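Local coordinates for FIG000988: Predicted permease (Vibrio cholerae, PDB 6MJP), which is probably a membrane-spanning permease subunit of the LptBFG ABC transporter, which moves lipopolysaccharide from the inner membrane toward the outer membrane, at residues Met188-Gly193 with Ile205-Gly210. Sequence-based numbering, arbitrary orientation.
Sequences MFSHSG and ITLYDG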
# COMPACT_ATOMS: atom_id res chain seq x y z
N MET D 188 -16.41 -23.90 38.63
CA MET D 188 -17.14 -22.87 39.36
C MET D 188 -17.77 -21.89 38.39
O MET D 188 -17.23 -21.63 37.31
CB MET D 188 -16.23 -22.11 40.34
CG MET D 188 -15.08 -21.36 39.73
SD MET D 188 -13.82 -21.15 40.99
CE MET D 188 -12.88 -22.66 40.76
N PHE D 189 -18.93 -21.35 38.78
CA PHE D 189 -19.71 -20.43 37.98
C PHE D 189 -20.22 -19.31 38.87
O PHE D 189 -20.85 -19.58 39.90
CB PHE D 189 -20.90 -21.14 37.32
CG PHE D 189 -21.58 -20.31 36.27
CD1 PHE D 189 -21.11 -20.33 34.96
CD2 PHE D 189 -22.67 -19.51 36.57
CE1 PHE D 189 -21.72 -19.58 33.99
CE2 PHE D 189 -23.28 -18.75 35.60
CZ PHE D 189 -22.80 -18.79 34.30
N SER D 190 -19.97 -18.07 38.47
CA SER D 190 -20.40 -16.93 39.28
C SER D 190 -21.18 -15.93 38.44
O SER D 190 -21.55 -16.21 37.30
CB SER D 190 -19.19 -16.27 39.93
OG SER D 190 -18.38 -15.64 38.96
N HIS D 191 -21.45 -14.75 39.00
CA HIS D 191 -22.18 -13.74 38.26
C HIS D 191 -21.26 -12.63 37.74
O HIS D 191 -21.48 -12.12 36.64
CB HIS D 191 -23.30 -13.15 39.13
CG HIS D 191 -24.56 -13.96 39.16
ND1 HIS D 191 -24.89 -14.79 40.21
CD2 HIS D 191 -25.57 -14.07 38.26
CE1 HIS D 191 -26.05 -15.37 39.96
NE2 HIS D 191 -26.48 -14.95 38.78
N SER D 192 -20.21 -12.29 38.49
CA SER D 192 -19.29 -11.21 38.16
C SER D 192 -17.94 -11.46 38.83
O SER D 192 -17.89 -11.97 39.95
CB SER D 192 -19.86 -9.86 38.61
OG SER D 192 -21.19 -9.68 38.14
N GLY D 193 -16.86 -11.09 38.14
CA GLY D 193 -15.52 -11.31 38.65
C GLY D 193 -14.51 -10.43 37.95
O GLY D 193 -14.61 -10.19 36.74
N ILE D 205 -7.42 -13.55 39.81
CA ILE D 205 -8.80 -13.33 39.40
C ILE D 205 -9.68 -13.51 40.62
O ILE D 205 -9.43 -14.38 41.45
CB ILE D 205 -9.22 -14.29 38.26
CG1 ILE D 205 -10.69 -14.12 37.89
CG2 ILE D 205 -9.00 -15.73 38.66
CD1 ILE D 205 -11.11 -14.96 36.69
N THR D 206 -10.71 -12.68 40.75
CA THR D 206 -11.68 -12.82 41.82
C THR D 206 -13.06 -13.07 41.22
O THR D 206 -13.36 -12.56 40.14
CB THR D 206 -11.69 -11.57 42.72
OG1 THR D 206 -12.71 -11.71 43.72
CG2 THR D 206 -11.94 -10.32 41.90
N LEU D 207 -13.89 -13.87 41.89
CA LEU D 207 -15.26 -14.14 41.46
C LEU D 207 -16.26 -13.68 42.51
O LEU D 207 -16.01 -13.82 43.71
CB LEU D 207 -15.47 -15.64 41.17
CG LEU D 207 -14.82 -16.19 39.90
CD1 LEU D 207 -15.33 -17.58 39.59
CD2 LEU D 207 -15.07 -15.26 38.72
N TYR D 208 -17.41 -13.18 42.07
CA TYR D 208 -18.41 -12.61 42.99
C TYR D 208 -19.77 -13.29 42.81
O TYR D 208 -20.22 -13.45 41.68
CB TYR D 208 -18.56 -11.10 42.78
CG TYR D 208 -17.30 -10.29 42.95
CD1 TYR D 208 -16.34 -10.62 43.91
CD2 TYR D 208 -17.07 -9.18 42.16
CE1 TYR D 208 -15.19 -9.86 44.06
CE2 TYR D 208 -15.93 -8.41 42.30
CZ TYR D 208 -15.00 -8.76 43.24
OH TYR D 208 -13.87 -7.98 43.37
N ASP D 209 -20.42 -13.65 43.92
CA ASP D 209 -21.75 -14.24 43.85
C ASP D 209 -21.81 -15.47 42.95
O ASP D 209 -22.39 -15.41 41.86
CB ASP D 209 -22.77 -13.19 43.36
CG ASP D 209 -24.22 -13.56 43.69
OD1 ASP D 209 -24.48 -14.66 44.24
OD2 ASP D 209 -25.12 -12.74 43.40
N GLY D 210 -21.24 -16.58 43.38
CA GLY D 210 -21.33 -17.80 42.62
C GLY D 210 -21.26 -19.04 43.49
O GLY D 210 -21.36 -18.96 44.72
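Ser192 and Tyr208 face each other as an antiparallel hydrogen-bonded pair, and His191 also faces Tyr208, which makes a classic beta bulge. The carbonyl of Tyr208 serves both residues on the bulged side: His191 N approaches Tyr208 O nearly along the C=O axis at 3.2 Å, while Ser192 N reaches the same oxygen weakly. Tyr208 N points back at Ser192 O, a bond modelled too short for its length to be trusted. Chi1 of -82° sets His191 CG beside the backbone N; from the ring, ND1 donates to Asp209 O at 3.1 Å, the acceptor lying at the ring edge, 18° out of its plane. The Asp209 carboxylate stays near, its plane turned 47° from the ring. On the face of Ser190 and Leu207, the Leu207 methyls part: CD1 meets Met188 CG at 3.8 Å, whereas CD2 lies against Ser190 OG and Gly193 CA. On the face of Ser192 and Tyr208, Tyr208 CB, CG and CD2 lie obliquely against Ser192 O. Both strands turn a corner, at His191 and Asp209, and one long hairpin passes from the larger antiparallel sheet (186-190 with 210-214) to the smaller (192-196 with 203-208), as in the periplasmic beta-jellyroll domain of LptF/LptG proteins, far from the transmembrane helices. Val174 of strand 173-176 packs on Met188 and Leu207, and Phe189 meets Phe177 of the neighbouring LptG chain.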